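Local coordinates for calcineurin-like phosphoesterase domain-containing protein (Aquifex aeolicus, PDB 1XM7) that probably acts as a metal-dependent hydrolase of the calcineurin-like phosphoesterase family, although its natural substrate has not been established, at residues 12-15 with 16-19; 86-89 with 90-94; 122-125 with 126-129; 131-134 with 135-138; 172-176 with 177-181. All blocks are in the same frame, centred on the assembly; numbering follows the deposited sequence.

Contact 1. Residues 12-15 with 16-19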
# COMPACT_ATOMS: atom_id res chain seq x y z
N PHE A 12 0.67 8.85 -7.40
CA PHE A 12 0.73 9.15 -8.82
C PHE A 12 0.36 10.61 -9.03
O PHE A 12 -0.62 11.09 -8.47
CB PHE A 12 -0.25 8.27 -9.60
CG PHE A 12 0.16 6.84 -9.71
CD1 PHE A 12 1.38 6.49 -10.28
CD2 PHE A 12 -0.69 5.83 -9.28
CE1 PHE A 12 1.74 5.15 -10.43
CE2 PHE A 12 -0.34 4.48 -9.42
CZ PHE A 12 0.88 4.15 -10.00
N TYR A 13 1.17 11.31 -9.81
CA TYR A 13 0.94 12.71 -10.12
C TYR A 13 1.24 13.68 -9.00
O TYR A 13 1.00 14.88 -9.14
CB TYR A 13 -0.50 12.92 -10.61
CG TYR A 13 -0.75 12.37 -12.00
CD1 TYR A 13 -1.60 11.29 -12.21
CD2 TYR A 13 -0.13 12.95 -13.11
CE1 TYR A 13 -1.83 10.80 -13.49
CE2 TYR A 13 -0.36 12.47 -14.39
CZ TYR A 13 -1.20 11.40 -14.57
OH TYR A 13 -1.40 10.92 -15.84
N HIS A 14 1.75 13.18 -7.88
CA HIS A 14 2.10 14.09 -6.80
C HIS A 14 3.53 14.58 -7.04
O HIS A 14 4.48 14.23 -6.33
CB HIS A 14 2.02 13.43 -5.43
CG HIS A 14 2.14 14.40 -4.29
ND1 HIS A 14 2.26 14.01 -2.98
CD2 HIS A 14 2.17 15.76 -4.29
CE1 HIS A 14 2.36 15.09 -2.21
NE2 HIS A 14 2.31 16.16 -2.99
N GLU A 15 3.65 15.39 -8.09
CA GLU A 15 4.89 15.97 -8.56
C GLU A 15 5.75 16.59 -7.46
O GLU A 15 6.97 16.48 -7.49
CB GLU A 15 4.52 17.03 -9.59
CG GLU A 15 5.63 17.68 -10.38
CD GLU A 15 5.05 18.70 -11.37
OE1 GLU A 15 4.56 19.77 -10.92
OE2 GLU A 15 5.04 18.42 -12.59
N ASN A 16 5.09 17.21 -6.49
CA ASN A 16 5.76 17.88 -5.39
C ASN A 16 6.48 16.97 -4.40
O ASN A 16 7.37 17.41 -3.67
CB ASN A 16 4.75 18.76 -4.64
CG ASN A 16 5.39 19.98 -4.02
OD1 ASN A 16 6.29 20.59 -4.62
ND2 ASN A 16 4.92 20.36 -2.84
N ILE A 17 6.09 15.70 -4.38
CA ILE A 17 6.72 14.77 -3.46
C ILE A 17 8.19 14.55 -3.81
O ILE A 17 8.95 14.01 -3.02
CB ILE A 17 5.96 13.41 -3.45
CG1 ILE A 17 6.30 12.65 -2.17
CG2 ILE A 17 6.32 12.58 -4.67
CD1 ILE A 17 5.38 11.50 -1.88
N ILE A 18 8.57 14.97 -5.02
CA ILE A 18 9.94 14.85 -5.49
C ILE A 18 10.73 15.84 -4.65
O ILE A 18 11.88 15.60 -4.30
CB ILE A 18 10.08 15.23 -6.99
CG1 ILE A 18 9.51 14.10 -7.87
CG2 ILE A 18 11.54 15.49 -7.33
CD1 ILE A 18 9.38 14.44 -9.35
N ASN A 19 10.07 16.95 -4.32
CA ASN A 19 10.64 18.01 -3.49
C ASN A 19 10.59 17.63 -2.01
O ASN A 19 11.56 17.82 -1.27
CB ASN A 19 9.87 19.31 -3.69
CG ASN A 19 10.13 19.95 -5.04
OD1 ASN A 19 9.24 20.58 -5.62
ND2 ASN A 19 11.35 19.80 -5.54
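Ile-17 N reaches back to His-14 O at 2.9 Å with an N-H...O angle of 158°, closing a type I beta turn from His-14 to Ile-17; the donor sits well above the carbonyl plane. A second, weak bond of 3.3 Å runs from Ile-18 N to Glu-15 O and carries the turn into helix 17-20. His-14 O also lies 3.0 Å from Ile-17 CG2. The imidazole is carried forward, CG anti to the backbone N and beside the carbonyl carbon (chi1 -170°), which brings one ring face to Ile-17. Ile-17 CB stands over that face, 4.1 Å from the centroid of the His-14 ring and 23° off its normal, a CH-pi contact. His-14 NE2 comes within 3.9 Å of Asn-16 CB. Further out, the His-14 ring stacks with Trp-55 and meets His-11. An alanine here would take away the ring face beneath Ile-17 CB and would probably leave Trp-55 without its stacking partner. Tyr-13, just before the turn, hydrogen-bonds through OH to Asp-59. The turn begins three residues after His-11, which by sequence is probably the histidine of the Asp-x-His metal motif that characterises calcineurin-like phosphoesterases.

Contact 2. Residues 86-89 with 90-94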
# COMPACT_ATOMS: atom_id res chain seq x y z
N GLU A 86 -16.00 7.40 -5.98
CA GLU A 86 -16.59 7.26 -7.30
C GLU A 86 -15.56 7.33 -8.42
O GLU A 86 -15.65 6.59 -9.40
CB GLU A 86 -17.66 8.32 -7.50
CG GLU A 86 -18.87 8.09 -6.62
CD GLU A 86 -19.40 6.66 -6.75
OE1 GLU A 86 -19.81 6.27 -7.88
OE2 GLU A 86 -19.40 5.92 -5.73
N SER A 87 -14.60 8.23 -8.27
CA SER A 87 -13.55 8.37 -9.27
C SER A 87 -12.67 7.13 -9.23
O SER A 87 -12.19 6.66 -10.27
CB SER A 87 -12.68 9.60 -8.97
OG SER A 87 -13.37 10.80 -9.22
N LEU A 88 -12.48 6.61 -8.03
CA LEU A 88 -11.65 5.44 -7.81
C LEU A 88 -12.27 4.13 -8.28
O LEU A 88 -11.56 3.23 -8.74
CB LEU A 88 -11.31 5.31 -6.32
CG LEU A 88 -10.34 6.35 -5.77
CD1 LEU A 88 -10.36 6.32 -4.24
CD2 LEU A 88 -8.93 6.08 -6.30
N LYS A 89 -13.59 4.02 -8.18
CA LYS A 89 -14.25 2.78 -8.55
C LYS A 89 -13.79 2.13 -9.84
O LYS A 89 -13.83 0.90 -9.96
CB LYS A 89 -15.76 2.95 -8.55
CG LYS A 89 -16.32 2.95 -7.14
CD LYS A 89 -17.82 2.74 -7.07
CE LYS A 89 -18.30 2.72 -5.61
NZ LYS A 89 -19.74 2.31 -5.46
N GLU A 90 -13.32 2.92 -10.79
CA GLU A 90 -12.90 2.30 -12.03
C GLU A 90 -11.42 2.05 -12.19
O GLU A 90 -10.94 1.85 -13.31
CB GLU A 90 -13.42 3.07 -13.22
CG GLU A 90 -12.73 4.33 -13.55
CD GLU A 90 -13.42 4.98 -14.72
OE1 GLU A 90 -14.25 5.89 -14.49
OE2 GLU A 90 -13.16 4.54 -15.87
N TYR A 91 -10.71 2.05 -11.08
CA TYR A 91 -9.28 1.76 -11.09
C TYR A 91 -9.06 0.56 -10.19
O TYR A 91 -7.97 -0.01 -10.16
CB TYR A 91 -8.51 2.98 -10.61
CG TYR A 91 -8.53 4.13 -11.60
CD1 TYR A 91 -7.82 4.06 -12.81
CD2 TYR A 91 -9.25 5.29 -11.33
CE1 TYR A 91 -7.82 5.13 -13.71
CE2 TYR A 91 -9.26 6.36 -12.23
CZ TYR A 91 -8.54 6.28 -13.41
OH TYR A 91 -8.51 7.36 -14.26
N PHE A 92 -10.13 0.17 -9.49
CA PHE A 92 -10.12 -0.96 -8.57
C PHE A 92 -11.42 -1.75 -8.69
O PHE A 92 -12.46 -1.21 -9.08
CB PHE A 92 -9.95 -0.46 -7.14
CG PHE A 92 -8.64 0.20 -6.89
CD1 PHE A 92 -7.52 -0.56 -6.60
CD2 PHE A 92 -8.51 1.58 -7.00
CE1 PHE A 92 -6.27 0.04 -6.42
CE2 PHE A 92 -7.27 2.19 -6.83
CZ PHE A 92 -6.15 1.42 -6.54
N ASP A 93 -11.34 -3.04 -8.34
CA ASP A 93 -12.49 -3.94 -8.38
C ASP A 93 -13.19 -3.96 -7.04
O ASP A 93 -14.40 -4.15 -6.96
CB ASP A 93 -12.02 -5.34 -8.74
CG ASP A 93 -11.25 -5.38 -10.04
OD1 ASP A 93 -10.02 -5.59 -10.02
OD2 ASP A 93 -11.88 -5.18 -11.10
N GLU A 94 -12.41 -3.76 -5.98
CA GLU A 94 -12.93 -3.73 -4.61
C GLU A 94 -12.26 -2.57 -3.88
O GLU A 94 -11.06 -2.32 -4.04
CB GLU A 94 -12.60 -5.04 -3.88
CG GLU A 94 -13.24 -6.32 -4.46
CD GLU A 94 -12.61 -7.62 -3.92
OE1 GLU A 94 -12.38 -7.72 -2.69
OE2 GLU A 94 -12.36 -8.56 -4.72
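Leu-88 O receives Tyr-91 N at 2.8 Å, with an N-H...O angle of 155° and the donor above the carbonyl plane. Phe-92 N adds a weak bond of 3.5 Å to the same oxygen, so one carbonyl takes up two successive N-H groups as the helix gives way to loop. The neighbouring carbonyl, Ser-87 O, meets the Tyr-91 ring at its edge, near the ring plane, 3.4 Å from CD2. Tyr-91 CG lies anti to its own carbonyl carbon (chi1 -71°), which turns the ring back along the helix end. Leu-88 CD2 touches Phe-92 CE2 at 4.3 Å, an apolar meeting of two buried side chains. The next shell holds this pair: Leu-76 of strand 73-77 packs on both, and Phe-53 meets the Phe-92 ring edge-to-face while also touching Leu-88. Trp-67 NE1 bonds Tyr-91 O, and the carboxylate of Glu-90 forms a salt bridge with Lys-68. On the exposed side, Lys-89 NZ and Glu-86 OE2 make only a long salt bridge of 3.6 Å. The whole is the return leg of a beta-alpha-beta crossover, in which helix 85-88 leads from strand 73-77 into its parallel neighbour 94-96.

Contact 3. Residues 122-125 with 126-129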
# COMPACT_ATOMS: atom_id res chain seq x y z
N GLU A 122 3.28 10.65 14.55
CA GLU A 122 1.95 10.06 14.64
C GLU A 122 0.89 11.10 14.33
O GLU A 122 0.31 11.71 15.22
CB GLU A 122 1.74 9.47 16.03
CG GLU A 122 2.27 8.05 16.11
CD GLU A 122 2.62 7.62 17.51
OE1 GLU A 122 3.77 7.88 17.92
OE2 GLU A 122 1.75 7.03 18.18
N ARG A 123 0.66 11.29 13.04
CA ARG A 123 -0.31 12.26 12.54
C ARG A 123 -1.75 11.82 12.70
O ARG A 123 -2.64 12.66 12.81
CB ARG A 123 -0.04 12.53 11.06
CG ARG A 123 1.15 13.44 10.76
CD ARG A 123 1.41 13.44 9.27
NE ARG A 123 1.91 12.13 8.85
CZ ARG A 123 2.02 11.73 7.58
NH1 ARG A 123 1.67 12.53 6.59
NH2 ARG A 123 2.52 10.52 7.31
N TYR A 124 -1.98 10.52 12.71
CA TYR A 124 -3.33 10.00 12.83
C TYR A 124 -3.42 8.97 13.94
O TYR A 124 -3.75 7.81 13.70
CB TYR A 124 -3.76 9.41 11.49
CG TYR A 124 -3.82 10.44 10.39
CD1 TYR A 124 -4.82 11.40 10.37
CD2 TYR A 124 -2.82 10.52 9.42
CE1 TYR A 124 -4.84 12.41 9.42
CE2 TYR A 124 -2.82 11.54 8.46
CZ TYR A 124 -3.84 12.48 8.47
OH TYR A 124 -3.87 13.51 7.56
N PRO A 125 -3.14 9.39 15.19
CA PRO A 125 -3.18 8.50 16.35
C PRO A 125 -4.48 7.69 16.54
O PRO A 125 -4.43 6.53 16.96
CB PRO A 125 -2.89 9.44 17.52
CG PRO A 125 -3.30 10.78 17.01
CD PRO A 125 -2.82 10.76 15.60
N ASP A 126 -5.62 8.30 16.22
CA ASP A 126 -6.92 7.62 16.34
C ASP A 126 -7.00 6.45 15.37
O ASP A 126 -7.48 5.38 15.71
CB ASP A 126 -8.08 8.57 16.03
CG ASP A 126 -8.31 9.61 17.12
OD1 ASP A 126 -8.98 10.62 16.83
OD2 ASP A 126 -7.84 9.43 18.26
N ARG A 127 -6.55 6.67 14.14
CA ARG A 127 -6.60 5.62 13.13
C ARG A 127 -5.58 4.51 13.44
O ARG A 127 -5.84 3.32 13.20
CB ARG A 127 -6.40 6.23 11.74
CG ARG A 127 -7.44 7.30 11.44
CD ARG A 127 -7.23 8.03 10.13
NE ARG A 127 -8.00 9.28 10.12
CZ ARG A 127 -8.01 10.15 9.12
NH1 ARG A 127 -7.31 9.92 8.03
NH2 ARG A 127 -8.72 11.26 9.22
N GLN A 128 -4.44 4.89 14.00
CA GLN A 128 -3.43 3.92 14.37
C GLN A 128 -4.02 3.01 15.45
O GLN A 128 -3.85 1.80 15.42
CB GLN A 128 -2.20 4.62 14.92
CG GLN A 128 -1.29 5.21 13.87
CD GLN A 128 -0.17 6.00 14.50
OE1 GLN A 128 0.18 5.78 15.65
NE2 GLN A 128 0.41 6.92 13.74
N GLU A 129 -4.73 3.61 16.40
CA GLU A 129 -5.35 2.84 17.48
C GLU A 129 -6.40 1.86 16.98
O GLU A 129 -6.58 0.79 17.53
CB GLU A 129 -5.96 3.79 18.50
CG GLU A 129 -6.96 3.13 19.42
CD GLU A 129 -7.70 4.15 20.28
OE1 GLU A 129 -8.03 5.24 19.77
OE2 GLU A 129 -7.96 3.84 21.47
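Tyr-124 and Arg-127 both set CG anti to their own carbonyl carbons (chi1 -63° and -58°), and because the arginine chain then runs extended from CG to NE, the two side chains lie side by side and point the same way. The result is a nearly flat overlap: the ring and guanidinium planes are 19° apart, and Tyr-124 CD1 lies over the centre of the guanidinium, 3.6 Å from Arg-127 CZ. Arg-127 NH1 in turn stands over the ring face, 3.8 Å from Tyr-124 CE1, while the aliphatic part joins in through Arg-127 CD, 4.0 Å from Tyr-124 CB. Behind this pair, the backbone starts helix 125-137. Tyr-124 holds the N-cap position, and its O accepts Gln-128 N at 3.0 Å, nearly along the C=O axis; Pro-125 O takes Glu-129 N at 3.0 Å. Pro-125, which has no N-H to offer, occupies the first helical turn, where none is required by the helix. Gln-128 CG rests 3.6 Å from Tyr-124 O, and the Gln-128 and Glu-122 side chains cross at about a right angle. Arg-127 NH1 also hydrogen-bonds Tyr-114 OH, and Phe-98 touches the arginine. With one face over the CD1-CE1 rim of the Tyr-124 ring and NH1 bonded to the Tyr-114 hydroxyl, the guanidinium would probably be held against turning.

Contact 4. Residues 131-134 with 135-138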
# COMPACT_ATOMS: atom_id res chain seq x y z
N VAL A 131 -6.41 0.34 14.07
CA VAL A 131 -5.68 -0.75 13.44
C VAL A 131 -5.23 -1.77 14.49
O VAL A 131 -5.40 -2.98 14.31
CB VAL A 131 -4.43 -0.21 12.68
CG1 VAL A 131 -3.59 -1.37 12.16
CG2 VAL A 131 -4.87 0.68 11.52
N ARG A 132 -4.64 -1.26 15.57
CA ARG A 132 -4.19 -2.11 16.66
C ARG A 132 -5.41 -2.85 17.21
O ARG A 132 -5.40 -4.08 17.35
CB ARG A 132 -3.58 -1.27 17.77
CG ARG A 132 -2.42 -0.41 17.34
CD ARG A 132 -1.59 0.03 18.54
NE ARG A 132 -2.31 0.95 19.41
CZ ARG A 132 -2.32 2.28 19.26
NH1 ARG A 132 -1.64 2.83 18.27
NH2 ARG A 132 -3.00 3.05 20.10
N GLU A 133 -6.46 -2.10 17.50
CA GLU A 133 -7.67 -2.70 18.03
C GLU A 133 -8.15 -3.86 17.19
O GLU A 133 -8.37 -4.96 17.71
CB GLU A 133 -8.76 -1.63 18.16
CG GLU A 133 -9.42 -1.61 19.54
CD GLU A 133 -8.42 -1.90 20.67
OE1 GLU A 133 -7.47 -1.09 20.87
OE2 GLU A 133 -8.59 -2.94 21.35
N ILE A 134 -8.30 -3.64 15.89
CA ILE A 134 -8.74 -4.70 14.98
C ILE A 134 -7.77 -5.87 15.05
O ILE A 134 -8.18 -7.03 15.20
CB ILE A 134 -8.78 -4.21 13.51
CG1 ILE A 134 -9.95 -3.25 13.31
CG2 ILE A 134 -8.85 -5.40 12.57
CD1 ILE A 134 -9.92 -2.55 11.96
N TYR A 135 -6.49 -5.56 14.93
CA TYR A 135 -5.45 -6.57 14.97
C TYR A 135 -5.68 -7.49 16.15
O TYR A 135 -5.76 -8.71 15.99
CB TYR A 135 -4.09 -5.90 15.12
CG TYR A 135 -2.91 -6.85 14.95
CD1 TYR A 135 -2.39 -7.13 13.69
CD2 TYR A 135 -2.29 -7.41 16.06
CE1 TYR A 135 -1.28 -7.95 13.54
CE2 TYR A 135 -1.17 -8.23 15.92
CZ TYR A 135 -0.67 -8.49 14.66
OH TYR A 135 0.46 -9.27 14.53
N PHE A 136 -5.80 -6.90 17.34
CA PHE A 136 -6.00 -7.68 18.56
C PHE A 136 -7.32 -8.44 18.58
O PHE A 136 -7.36 -9.64 18.84
CB PHE A 136 -5.95 -6.77 19.79
CG PHE A 136 -4.64 -6.07 19.98
CD1 PHE A 136 -3.43 -6.74 19.77
CD2 PHE A 136 -4.61 -4.75 20.43
CE1 PHE A 136 -2.21 -6.10 20.00
CE2 PHE A 136 -3.39 -4.09 20.67
CZ PHE A 136 -2.19 -4.77 20.45
N LYS A 137 -8.40 -7.72 18.30
CA LYS A 137 -9.74 -8.29 18.30
C LYS A 137 -9.87 -9.50 17.39
O LYS A 137 -10.48 -10.50 17.76
CB LYS A 137 -10.76 -7.22 17.87
CG LYS A 137 -12.21 -7.71 17.71
CD LYS A 137 -13.02 -6.70 16.88
CE LYS A 137 -14.47 -7.14 16.63
NZ LYS A 137 -15.38 -6.97 17.81
N GLU A 138 -9.28 -9.42 16.19
CA GLU A 138 -9.36 -10.52 15.24
C GLU A 138 -8.21 -11.52 15.35
O GLU A 138 -8.10 -12.43 14.55
CB GLU A 138 -9.43 -9.97 13.81
CG GLU A 138 -10.59 -9.03 13.56
CD GLU A 138 -11.94 -9.65 13.90
OE1 GLU A 138 -12.29 -10.71 13.32
OE2 GLU A 138 -12.66 -9.07 14.74
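The last turns of helix 125-137, the helix of the beta-alpha-beta unit made with strands 107-112 and 142-145, tie Val-131 through Ile-134 to Tyr-135 through Glu-138. Four consecutive i to i+4 bonds give the evidence for regular alpha-helix: Tyr-135 N to Val-131 O is 2.9 Å, and Phe-136 N to Arg-132 O, Lys-137 N to Glu-133 O and Glu-138 N to Ile-134 O are each 2.8 Å. Their N-H...O angles lie between 166° and 171°, so the bonds stay nearly straight to the end of the helix. Side chains divide between two faces. Toward the sheet, Val-131 packs on Leu-110 and Leu-143, Ile-134 packs on Tyr-99 and Ile-101, and Tyr-135, its CG anti to the backbone N (chi1 -171°), extends away from this turn, and its OH is hydrogen-bonded with Glu-165 N. On the exposed face, Phe-136 swings its ring back along the helix, bringing CD2 to 3.2 Å from Arg-132 O and CE2 to 4.0 Å from Arg-132 CB. The arginine bends away at chi3, and its NH1 hydrogen-bonds Ala-116 O. At the C-terminal end, Glu-138 OE1 forms a salt bridge with Arg-108 on strand 107-112. The Glu-138 side chain lies obliquely to that of Ile-134, Glu-138 CG standing 4.1 Å from Ile-134 CG2 and 3.5 Å from Ile-134 O.

Contact 5. Residues 172-176 with 177-181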
# COMPACT_ATOMS: atom_id res chain seq x y z
N GLU A 172 8.38 3.78 -1.38
CA GLU A 172 9.64 4.37 -0.96
C GLU A 172 10.55 3.44 -0.15
O GLU A 172 11.76 3.67 -0.06
CB GLU A 172 9.38 5.64 -0.14
CG GLU A 172 8.72 6.76 -0.92
CD GLU A 172 8.75 8.08 -0.17
OE1 GLU A 172 8.19 9.06 -0.67
OE2 GLU A 172 9.35 8.14 0.92
N TRP A 173 9.99 2.40 0.44
CA TRP A 173 10.79 1.47 1.22
C TRP A 173 11.17 0.22 0.46
O TRP A 173 12.09 -0.49 0.85
CB TRP A 173 10.04 1.03 2.48
CG TRP A 173 9.97 2.07 3.54
CD1 TRP A 173 8.87 2.75 3.95
CD2 TRP A 173 11.06 2.54 4.35
NE1 TRP A 173 9.19 3.61 4.96
CE2 TRP A 173 10.53 3.50 5.23
CE3 TRP A 173 12.43 2.24 4.42
CZ2 TRP A 173 11.33 4.18 6.18
CZ3 TRP A 173 13.22 2.90 5.35
CH2 TRP A 173 12.66 3.86 6.22
N ASN A 174 10.47 -0.05 -0.64
CA ASN A 174 10.75 -1.25 -1.40
C ASN A 174 11.22 -1.00 -2.82
O ASN A 174 11.01 -1.81 -3.71
CB ASN A 174 9.52 -2.16 -1.41
CG ASN A 174 8.83 -2.20 -0.06
OD1 ASN A 174 7.85 -1.49 0.17
ND2 ASN A 174 9.35 -3.00 0.85
N ASP A 175 11.88 0.14 -3.02
CA ASP A 175 12.42 0.50 -4.33
C ASP A 175 11.34 0.47 -5.41
O ASP A 175 11.55 -0.05 -6.51
CB ASP A 175 13.59 -0.45 -4.68
CG ASP A 175 14.55 0.14 -5.72
OD1 ASP A 175 14.81 1.37 -5.68
OD2 ASP A 175 15.06 -0.63 -6.58
N TYR A 176 10.18 1.02 -5.08
CA TYR A 176 9.04 1.10 -5.99
C TYR A 176 8.63 -0.21 -6.64
O TYR A 176 8.34 -0.27 -7.83
CB TYR A 176 9.32 2.17 -7.06
CG TYR A 176 9.66 3.51 -6.45
CD1 TYR A 176 10.91 3.75 -5.90
CD2 TYR A 176 8.69 4.51 -6.35
CE1 TYR A 176 11.19 4.95 -5.24
CE2 TYR A 176 8.96 5.71 -5.69
CZ TYR A 176 10.21 5.92 -5.14
OH TYR A 176 10.47 7.10 -4.48
N LYS A 177 8.59 -1.27 -5.83
CA LYS A 177 8.18 -2.60 -6.29
C LYS A 177 7.12 -3.18 -5.34
O LYS A 177 7.21 -3.03 -4.12
CB LYS A 177 9.38 -3.55 -6.33
CG LYS A 177 10.42 -3.22 -7.38
CD LYS A 177 11.53 -4.25 -7.34
CE LYS A 177 12.67 -3.82 -8.24
NZ LYS A 177 13.85 -4.74 -8.12
N PRO A 178 6.11 -3.87 -5.90
CA PRO A 178 5.09 -4.44 -5.02
C PRO A 178 5.76 -5.52 -4.21
O PRO A 178 6.83 -5.99 -4.56
CB PRO A 178 4.10 -5.04 -6.00
CG PRO A 178 5.01 -5.53 -7.09
CD PRO A 178 5.95 -4.35 -7.28
N ILE A 179 5.14 -5.91 -3.11
CA ILE A 179 5.71 -6.96 -2.30
C ILE A 179 4.94 -8.22 -2.66
O ILE A 179 3.72 -8.20 -2.79
CB ILE A 179 5.57 -6.65 -0.82
CG1 ILE A 179 6.57 -5.55 -0.47
CG2 ILE A 179 5.80 -7.89 0.00
CD1 ILE A 179 6.43 -5.02 0.92
N SER A 180 5.67 -9.31 -2.85
CA SER A 180 5.04 -10.56 -3.22
C SER A 180 4.55 -11.29 -1.98
O SER A 180 4.93 -10.96 -0.86
CB SER A 180 6.05 -11.44 -3.97
OG SER A 180 5.42 -12.61 -4.47
N GLU A 181 3.70 -12.29 -2.20
CA GLU A 181 3.18 -13.07 -1.09
C GLU A 181 4.33 -13.95 -0.60
O GLU A 181 4.23 -14.65 0.40
CB GLU A 181 2.00 -13.94 -1.55
CG GLU A 181 2.36 -15.14 -2.40
CD GLU A 181 1.16 -16.05 -2.65
OE1 GLU A 181 1.32 -17.26 -2.85
OE2 GLU A 181 -0.04 -15.48 -2.65
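Asn-174 and Ile-179 meet where a tight turn delivers the chain into strand 179-180, an outermost strand of the five-stranded mixed sheet. The packed part of the contact is here. Asn-174 CG lies 3.8 Å from Ile-179 CD1, the two side chains crossing at about a right angle so that the isoleucine's terminal methyl abuts the flat amide group. Ile-179 CG1 is anti to its carbonyl carbon (chi1 -74°), and this sends CD1 back toward the turn. Asn-174 CB also sits 3.7 Å from Lys-177 O. An alanine in place of Asn-174 would remove the amide group and is likely to open a gap beside Ile-179 CD1. Beyond this pair, Ile-179 touches Ile-167 of the second sheet and bonds its backbone to Phe-6, while Tyr-176, also buried, meets Phe-26 edge-to-face. The turn itself is held less firmly: Asp-175 and Tyr-176 both have positive phi (55° and 52°), and the chain reversal they make is closed by a weak bond of 3.3 Å from Lys-177 N to Asn-174 O. The exposed side is looser still. Asp-175 OD2 and Lys-177 NZ carry opposite charges but stay 4.6 Å apart, too far for an ion pair. The extended lysine chain makes its firmer contact near the root, with Lys-177 CG 3.5 Å from Asp-175 O.

The five contacts follow one another in series along the chain, and each is local. Contacts 1 and 2 lie in connections of the five-stranded sheet, their centres about 22 Å apart: one follows strand 4-7, the other precedes strand 94-96. Contact 5 leads into strand 179-180 of that sheet, next to strand 4-7, and touches contact 1 where Ile-17 CD1 packs 3.9 Å from Glu-172 OE1. Contact 3 covers the start of helix 125-137 and contact 4 its C-terminal end, with centres about 14 Å apart; this helix belongs with the four-stranded sheet. Contacts 1 and 4 are the most distant, at about 33 Å between centres. The five contacts thus lie in connections of both sheets, the turns and helices that link the strands of the calcineurin-like phosphoesterase fold.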